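Succinylglutamate desuccinylase (Vibrio parahaemolyticus, PDB 2BCO) probably catalyses the zinc-dependent hydrolysis of N-succinylglutamate to succinate and glutamate, the last step of arginine degradation by the AST pathway. Local coordinates at residues Ile62-Asp74 and Leu220-Leu234. Residues are numbered along the deposited sequence; the frame is centred on the assembly and turned at random.
Sequences IHGDETAPMELVD and LGRVARIGENALDRL. With ZN (zinc ion), chain C.
The loop after strand 214-220 curls over Glu66-Leu72, where the zinc-binding turn runs into helix 68-81, bringing the CA atoms of Glu66 and Val223 within 5.0 Å. Thr67 OG1 is tucked between its own backbone N and carbonyl carbon (chi1 74°); it donates to Ala224 O at 2.6 Å and accepts from Asn229 ND2 at 2.7 Å, nearly in the amide plane. The same ND2 uses its second N-H to bond Glu71 OE1 at 3.1 Å, on the anti lone pair, while Gly227 N reaches that OE1 at 2.8 Å from above the carboxylate plane. Two donors grip one oxygen, tying Gly227 of the Arg225-Glu228 type II turn, and Asn229 after it, to the helix. At the other end of the amide, water 1 lies 2.6 Å from Asn229 OD1 and accepts from Ala68 N. Apolar contacts flank this network: Ile226 CD1 meets the selenomethionine CE of Met70, and Leu234 CD1 settles on Ala68 CB at 3.7 Å. Val223 CG1 packs against Glu66 CG; the carboxylate beyond binds zinc through both oxygens, and OE1 accepts from Cys156 N. With His63 and His155, Glu66 completes the protein ligands of the zinc site in this AspA/AstE-family, M14-like catalytic domain.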
ATOM      1  N   ILE A  62       4.483  -2.635  -6.581  1.00  9.17           N
ATOM      2  CA  ILE A  62       3.632  -2.031  -7.605  1.00  9.83           C
ATOM      3  C   ILE A  62       4.555  -1.063  -8.351  1.00 12.14           C
ATOM      4  O   ILE A  62       4.438  -0.867  -9.565  1.00 13.64           O
ATOM      5  CB  ILE A  62       2.432  -1.262  -6.975  1.00  9.52           C
ATOM      6  CG1 ILE A  62       1.310  -2.248  -6.642  1.00 11.84           C
ATOM      7  CG2 ILE A  62       1.904  -0.181  -7.931  1.00  7.66           C
ATOM      8  CD1 ILE A  62       0.791  -3.031  -7.851  1.00  8.66           C
ATOM      9  N   HIS A  63       5.475  -0.478  -7.587  1.00 10.88           N
ATOM     10  CA  HIS A  63       6.503   0.434  -8.077  1.00 11.64           C
ATOM     11  C   HIS A  63       7.787  -0.378  -7.883  1.00 11.53           C
ATOM     12  O   HIS A  63       8.086  -0.809  -6.769  1.00 10.28           O
ATOM     13  CB  HIS A  63       6.525   1.717  -7.238  1.00 10.28           C
ATOM     14  CG  HIS A  63       5.358   2.617  -7.502  1.00 12.72           C
ATOM     15  ND1 HIS A  63       4.898   3.537  -6.585  1.00 11.59           N
ATOM     16  CD2 HIS A  63       4.570   2.753  -8.594  1.00 13.49           C
ATOM     17  CE1 HIS A  63       3.877   4.198  -7.098  1.00 11.64           C
ATOM     18  NE2 HIS A  63       3.657   3.742  -8.316  1.00 13.33           N
ATOM     19  N   GLY A  64       8.527  -0.589  -8.971  1.00 14.58           N
ATOM     20  CA  GLY A  64       9.732  -1.407  -8.933  1.00 12.75           C
ATOM     21  C   GLY A  64      10.847  -1.106  -7.954  1.00 14.19           C
ATOM     22  O   GLY A  64      11.414  -2.031  -7.367  1.00 13.82           O
ATOM     23  N   ASP A  65      11.169   0.174  -7.777  1.00 16.92           N
ATOM     24  CA  ASP A  65      12.250   0.564  -6.870  1.00 19.35           C
ATOM     25  C   ASP A  65      11.937   0.571  -5.365  1.00 18.04           C
ATOM     26  O   ASP A  65      12.787   0.936  -4.568  1.00 21.05           O
ATOM     27  CB  ASP A  65      12.812   1.935  -7.288  1.00 10.21           C
ATOM     28  CG  ASP A  65      11.736   3.000  -7.418  1.00 14.30           C
ATOM     29  OD1 ASP A  65      10.545   2.704  -7.177  1.00 14.10           O
ATOM     30  OD2 ASP A  65      12.080   4.147  -7.770  1.00 16.54           O
ATOM     31  N   GLU A  66      10.742   0.158  -4.965  1.00 12.86           N
ATOM     32  CA  GLU A  66      10.394   0.152  -3.536  1.00 12.22           C
ATOM     33  C   GLU A  66      10.605  -1.243  -2.952  1.00 11.40           C
ATOM     34  O   GLU A  66       9.661  -1.984  -2.681  1.00 11.51           O
ATOM     35  CB  GLU A  66       8.954   0.653  -3.383  1.00 11.45           C
ATOM     36  CG  GLU A  66       8.870   2.130  -3.772  1.00  9.78           C
ATOM     37  CD  GLU A  66       7.466   2.619  -4.000  1.00 12.85           C
ATOM     38  OE1 GLU A  66       6.525   1.973  -3.497  1.00 17.19           O
ATOM     39  OE2 GLU A  66       7.306   3.655  -4.675  1.00  9.96           O
ATOM     40  N   THR A  67      11.876  -1.563  -2.736  1.00  8.45           N
ATOM     41  CA  THR A  67      12.310  -2.877  -2.293  1.00  9.03           C
ATOM     42  C   THR A  67      12.151  -3.359  -0.856  1.00  9.48           C
ATOM     43  O   THR A  67      11.951  -4.553  -0.647  1.00 10.11           O
ATOM     44  CB  THR A  67      13.794  -3.093  -2.709  1.00 11.62           C
ATOM     45  OG1 THR A  67      14.652  -2.307  -1.867  1.00 10.17           O
ATOM     46  CG2 THR A  67      14.005  -2.647  -4.170  1.00  8.84           C
ATOM     47  N   ALA A  68      12.257  -2.465   0.126  1.00 10.33           N
ATOM     48  CA  ALA A  68      12.140  -2.858   1.535  1.00  9.82           C
ATOM     49  C   ALA A  68      10.993  -3.838   1.831  1.00 12.15           C
ATOM     50  O   ALA A  68      11.209  -4.886   2.440  1.00 15.18           O
ATOM     51  CB  ALA A  68      12.016  -1.613   2.424  1.00 11.27           C
ATOM     52  N   PRO A  69       9.761  -3.519   1.405  1.00 12.87           N
ATOM     53  CA  PRO A  69       8.666  -4.454   1.687  1.00 12.85           C
ATOM     54  C   PRO A  69       8.867  -5.804   0.998  1.00 14.15           C
ATOM     55  O   PRO A  69       8.443  -6.844   1.515  1.00 16.59           O
ATOM     56  CB  PRO A  69       7.430  -3.717   1.166  1.00 18.23           C
ATOM     57  CG  PRO A  69       7.815  -2.272   1.304  1.00 20.69           C
ATOM     58  CD  PRO A  69       9.246  -2.278   0.807  1.00 19.89           C
HETATM   59  N   MSE A  70       9.505  -5.779  -0.169  1.00  7.63           N
HETATM   60  CA  MSE A  70       9.765  -7.001  -0.917  1.00  8.94           C
HETATM   61  C   MSE A  70      10.669  -7.894  -0.076  1.00  7.98           C
HETATM   62  O   MSE A  70      10.471  -9.109  -0.019  1.00 10.94           O
HETATM   63  CB  MSE A  70      10.438  -6.675  -2.257  1.00  3.58           C
HETATM   64  CG  MSE A  70       9.698  -5.635  -3.087  1.00  8.08           C
HETATM   65 SE   MSE A  70      10.468  -5.304  -4.849  1.00 37.84          SE
HETATM   66  CE  MSE A  70      12.303  -5.821  -4.481  1.00 17.52           C
ATOM     67  N   GLU A  71      11.656  -7.283   0.582  1.00 11.98           N
ATOM     68  CA  GLU A  71      12.585  -8.022   1.435  1.00 11.96           C
ATOM     69  C   GLU A  71      11.834  -8.605   2.628  1.00 10.51           C
ATOM     70  O   GLU A  71      12.068  -9.753   3.005  1.00  7.78           O
ATOM     71  CB  GLU A  71      13.720  -7.118   1.948  1.00 15.04           C
ATOM     72  CG  GLU A  71      14.624  -6.517   0.873  1.00 13.27           C
ATOM     73  CD  GLU A  71      16.047  -6.245   1.392  1.00 18.87           C
ATOM     74  OE1 GLU A  71      16.517  -5.080   1.332  1.00 12.78           O
ATOM     75  OE2 GLU A  71      16.691  -7.211   1.867  1.00 17.15           O
ATOM     76  N   LEU A  72      10.932  -7.815   3.220  1.00 14.38           N
ATOM     77  CA  LEU A  72      10.146  -8.287   4.370  1.00 13.06           C
ATOM     78  C   LEU A  72       9.269  -9.459   3.954  1.00 11.44           C
ATOM     79  O   LEU A  72       9.175 -10.459   4.666  1.00 12.50           O
ATOM     80  CB  LEU A  72       9.260  -7.170   4.937  1.00  9.31           C
ATOM     81  CG  LEU A  72       9.994  -5.958   5.519  1.00 10.22           C
ATOM     82  CD1 LEU A  72       8.987  -5.034   6.189  1.00  5.83           C
ATOM     83  CD2 LEU A  72      11.066  -6.426   6.531  1.00  6.57           C
ATOM     84  N   VAL A  73       8.624  -9.329   2.799  1.00 13.11           N
ATOM     85  CA  VAL A  73       7.773 -10.394   2.284  1.00 13.75           C
ATOM     86  C   VAL A  73       8.633 -11.627   2.030  1.00 12.69           C
ATOM     87  O   VAL A  73       8.245 -12.742   2.352  1.00 14.63           O
ATOM     88  CB  VAL A  73       7.073  -9.973   0.958  1.00 11.47           C
ATOM     89  CG1 VAL A  73       6.413 -11.183   0.296  1.00 10.76           C
ATOM     90  CG2 VAL A  73       6.020  -8.900   1.247  1.00  9.09           C
ATOM     91  N   ASP A  74       9.817 -11.419   1.471  1.00 10.95           N
ATOM     92  CA  ASP A  74      10.706 -12.533   1.178  1.00 11.72           C
ATOM     93  C   ASP A  74      11.098 -13.337   2.418  1.00 12.85           C
ATOM     94  O   ASP A  74      11.205 -14.562   2.359  1.00 14.92           O
ATOM     95  CB  ASP A  74      11.966 -12.033   0.481  1.00 16.80           C
ATOM     96  CG  ASP A  74      12.870 -13.161   0.052  1.00 18.15           C
ATOM     97  OD1 ASP A  74      12.465 -13.945  -0.831  1.00 18.08           O
ATOM     98  OD2 ASP A  74      13.983 -13.264   0.609  1.00 23.54           O
ATOM     99  N   LEU A 220       6.196   2.521   3.551  1.00 12.84           N
ATOM    100  CA  LEU A 220       7.197   1.985   4.470  1.00 10.39           C
ATOM    101  C   LEU A 220       8.607   2.464   4.150  1.00 12.15           C
ATOM    102  O   LEU A 220       9.308   1.874   3.322  1.00 12.57           O
ATOM    103  CB  LEU A 220       7.180   0.457   4.422  1.00  6.93           C
ATOM    104  CG  LEU A 220       6.060  -0.311   5.115  1.00 14.92           C
ATOM    105  CD1 LEU A 220       4.790   0.503   5.140  1.00 14.50           C
ATOM    106  CD2 LEU A 220       5.855  -1.644   4.413  1.00  8.70           C
ATOM    107  N   GLY A 221       9.030   3.527   4.811  1.00 12.73           N
ATOM    108  CA  GLY A 221      10.365   4.022   4.575  1.00 15.08           C
ATOM    109  C   GLY A 221      10.540   4.676   3.219  1.00 13.97           C
ATOM    110  O   GLY A 221       9.580   5.138   2.605  1.00 13.72           O
ATOM    111  N   ARG A 222      11.787   4.705   2.765  1.00 14.09           N
ATOM    112  CA  ARG A 222      12.171   5.325   1.498  1.00 13.72           C
ATOM    113  C   ARG A 222      12.686   4.264   0.541  1.00 12.15           C
ATOM    114  O   ARG A 222      12.930   3.126   0.949  1.00 10.99           O
ATOM    115  CB  ARG A 222      13.286   6.346   1.757  1.00 14.79           C
ATOM    116  CG  ARG A 222      12.908   7.430   2.757  1.00 15.51           C
ATOM    117  CD  ARG A 222      12.129   8.528   2.071  1.00 22.79           C
ATOM    118  NE  ARG A 222      12.994   9.324   1.198  1.00 25.18           N
ATOM    119  CZ  ARG A 222      13.873  10.216   1.640  1.00 28.36           C
ATOM    120  NH1 ARG A 222      14.001  10.438   2.949  1.00 29.24           N
ATOM    121  NH2 ARG A 222      14.633  10.883   0.779  1.00 28.61           N
ATOM    122  N   VAL A 223      12.857   4.635  -0.725  1.00  7.71           N
ATOM    123  CA  VAL A 223      13.364   3.694  -1.713  1.00 11.14           C
ATOM    124  C   VAL A 223      14.880   3.506  -1.584  1.00 10.30           C
ATOM    125  O   VAL A 223      15.617   4.448  -1.300  1.00 10.70           O
ATOM    126  CB  VAL A 223      13.044   4.157  -3.170  1.00 21.52           C
ATOM    127  CG1 VAL A 223      11.605   4.632  -3.260  1.00 23.38           C
ATOM    128  CG2 VAL A 223      13.985   5.249  -3.604  1.00 20.98           C
ATOM    129  N   ALA A 224      15.328   2.273  -1.787  1.00 13.65           N
ATOM    130  CA  ALA A 224      16.746   1.938  -1.733  1.00 12.28           C
ATOM    131  C   ALA A 224      16.879   0.576  -2.374  1.00 12.52           C
ATOM    132  O   ALA A 224      15.892  -0.148  -2.504  1.00 14.72           O
ATOM    133  CB  ALA A 224      17.246   1.904  -0.280  1.00  7.06           C
ATOM    134  N   ARG A 225      18.092   0.218  -2.778  1.00 14.46           N
ATOM    135  CA  ARG A 225      18.303  -1.073  -3.416  1.00 12.20           C
ATOM    136  C   ARG A 225      18.098  -2.206  -2.421  1.00 14.06           C
ATOM    137  O   ARG A 225      18.104  -1.999  -1.206  1.00 15.76           O
ATOM    138  CB  ARG A 225      19.717  -1.165  -3.997  1.00 14.50           C
ATOM    139  CG  ARG A 225      20.139   0.044  -4.824  1.00 17.45           C
ATOM    140  CD  ARG A 225      21.535  -0.123  -5.425  1.00 15.77           C
ATOM    141  NE  ARG A 225      21.915   1.046  -6.206  1.00 14.10           N
ATOM    142  CZ  ARG A 225      22.459   2.148  -5.699  1.00 15.55           C
ATOM    143  NH1 ARG A 225      22.718   2.245  -4.397  1.00 18.82           N
ATOM    144  NH2 ARG A 225      22.705   3.176  -6.490  1.00 12.87           N
ATOM    145  N   ILE A 226      17.895  -3.403  -2.952  1.00 14.26           N
ATOM    146  CA  ILE A 226      17.730  -4.588  -2.140  1.00 17.03           C
ATOM    147  C   ILE A 226      19.053  -4.838  -1.384  1.00 17.32           C
ATOM    148  O   ILE A 226      20.141  -4.737  -1.967  1.00 16.91           O
ATOM    149  CB  ILE A 226      17.398  -5.799  -3.043  1.00 16.29           C
ATOM    150  CG1 ILE A 226      16.014  -5.601  -3.672  1.00 19.91           C
ATOM    151  CG2 ILE A 226      17.489  -7.085  -2.250  1.00 16.42           C
ATOM    152  CD1 ILE A 226      15.550  -6.737  -4.597  1.00 19.02           C
ATOM    153  N   GLY A 227      18.942  -5.155  -0.094  1.00 14.65           N
ATOM    154  CA  GLY A 227      20.110  -5.404   0.728  1.00 11.52           C
ATOM    155  C   GLY A 227      20.726  -4.107   1.219  1.00 14.90           C
ATOM    156  O   GLY A 227      21.747  -4.111   1.912  1.00 16.01           O
ATOM    157  N   GLU A 228      20.104  -2.989   0.858  1.00 10.79           N
ATOM    158  CA  GLU A 228      20.609  -1.684   1.253  1.00  8.56           C
ATOM    159  C   GLU A 228      19.525  -0.827   1.913  1.00  9.20           C
ATOM    160  O   GLU A 228      19.628   0.398   1.945  1.00  8.68           O
ATOM    161  CB  GLU A 228      21.200  -0.963   0.023  1.00 10.49           C
ATOM    162  CG  GLU A 228      22.412  -1.681  -0.591  1.00  7.90           C
ATOM    163  CD  GLU A 228      22.992  -0.983  -1.824  1.00 10.72           C
ATOM    164  OE1 GLU A 228      22.675   0.201  -2.083  1.00  9.69           O
ATOM    165  OE2 GLU A 228      23.792  -1.629  -2.535  1.00 13.56           O
ATOM    166  N   ASN A 229      18.492  -1.477   2.447  1.00 10.40           N
ATOM    167  CA  ASN A 229      17.402  -0.761   3.111  1.00 12.34           C
ATOM    168  C   ASN A 229      17.616  -0.608   4.616  1.00 11.93           C
ATOM    169  O   ASN A 229      18.383  -1.349   5.232  1.00 12.09           O
ATOM    170  CB  ASN A 229      16.063  -1.480   2.876  1.00 13.61           C
ATOM    171  CG  ASN A 229      15.510  -1.246   1.479  1.00 10.67           C
ATOM    172  OD1 ASN A 229      15.250  -0.109   1.086  1.00 10.21           O
ATOM    173  ND2 ASN A 229      15.329  -2.320   0.729  1.00 10.97           N
ATOM    174  N   ALA A 230      16.926   0.365   5.201  1.00 13.94           N
ATOM    175  CA  ALA A 230      17.002   0.618   6.642  1.00 14.65           C
ATOM    176  C   ALA A 230      15.957  -0.280   7.310  1.00 12.18           C
ATOM    177  O   ALA A 230      15.055   0.198   7.991  1.00 14.55           O
ATOM    178  CB  ALA A 230      16.703   2.099   6.923  1.00 20.49           C
ATOM    179  N   LEU A 231      16.107  -1.586   7.109  1.00 14.62           N
ATOM    180  CA  LEU A 231      15.180  -2.600   7.615  1.00 16.03           C
ATOM    181  C   LEU A 231      14.764  -2.572   9.083  1.00 16.99           C
ATOM    182  O   LEU A 231      13.622  -2.904   9.410  1.00 19.09           O
ATOM    183  CB  LEU A 231      15.718  -3.996   7.271  1.00 12.42           C
ATOM    184  CG  LEU A 231      15.157  -4.703   6.028  1.00 16.76           C
ATOM    185  CD1 LEU A 231      14.802  -3.707   4.944  1.00 12.68           C
ATOM    186  CD2 LEU A 231      16.175  -5.710   5.515  1.00 12.27           C
ATOM    187  N   ASP A 232      15.680  -2.191   9.964  1.00 16.37           N
ATOM    188  CA  ASP A 232      15.389  -2.143  11.393  1.00 16.47           C
ATOM    189  C   ASP A 232      14.279  -1.152  11.701  1.00 14.80           C
ATOM    190  O   ASP A 232      13.508  -1.354  12.633  1.00 15.28           O
ATOM    191  CB  ASP A 232      16.662  -1.802  12.177  1.00 24.28           C
ATOM    192  CG  ASP A 232      17.690  -2.909  12.097  1.00 31.29           C
ATOM    193  OD1 ASP A 232      17.394  -4.010  12.616  1.00 34.53           O
ATOM    194  OD2 ASP A 232      18.779  -2.697  11.503  1.00 34.73           O
ATOM    195  N   ARG A 233      14.191  -0.093  10.907  1.00 13.52           N
ATOM    196  CA  ARG A 233      13.154   0.908  11.107  1.00 13.92           C
ATOM    197  C   ARG A 233      11.779   0.352  10.737  1.00 11.23           C
ATOM    198  O   ARG A 233      10.771   1.010  10.942  1.00 12.65           O
ATOM    199  CB  ARG A 233      13.448   2.158  10.266  1.00 19.56           C
ATOM    200  CG  ARG A 233      14.842   2.740  10.483  1.00 18.91           C
ATOM    201  CD  ARG A 233      14.984   4.121   9.848  1.00 20.24           C
ATOM    202  NE  ARG A 233      14.167   5.120  10.536  1.00 19.91           N
ATOM    203  CZ  ARG A 233      14.184   6.421  10.266  1.00 17.21           C
ATOM    204  NH1 ARG A 233      14.982   6.902   9.316  1.00 18.43           N
ATOM    205  NH2 ARG A 233      13.391   7.241  10.939  1.00 14.81           N
ATOM    206  N   LEU A 234      11.737  -0.861  10.198  1.00 12.85           N
ATOM    207  CA  LEU A 234      10.460  -1.466   9.822  1.00 15.20           C
ATOM    208  C   LEU A 234      10.133  -2.664  10.703  1.00 14.87           C
ATOM    209  O   LEU A 234       9.180  -3.396  10.439  1.00 15.70           O
ATOM    210  CB  LEU A 234      10.486  -1.916   8.356  1.00 13.00           C
ATOM    211  CG  LEU A 234      10.611  -0.809   7.315  1.00 12.37           C
ATOM    212  CD1 LEU A 234      10.710  -1.428   5.930  1.00 11.37           C
ATOM    213  CD2 LEU A 234       9.398   0.123   7.407  1.00 12.14           C
TER
HETATM  214 ZN    ZN C 501       4.834   3.336  -4.225  1.00 46.01          ZN
HETATM  215  O   HOH W   1      13.259   0.441  -0.519  1.00 15.90           O
HETATM  216  O   HOH W   2       4.925   5.757  -3.395  1.00 20.89           O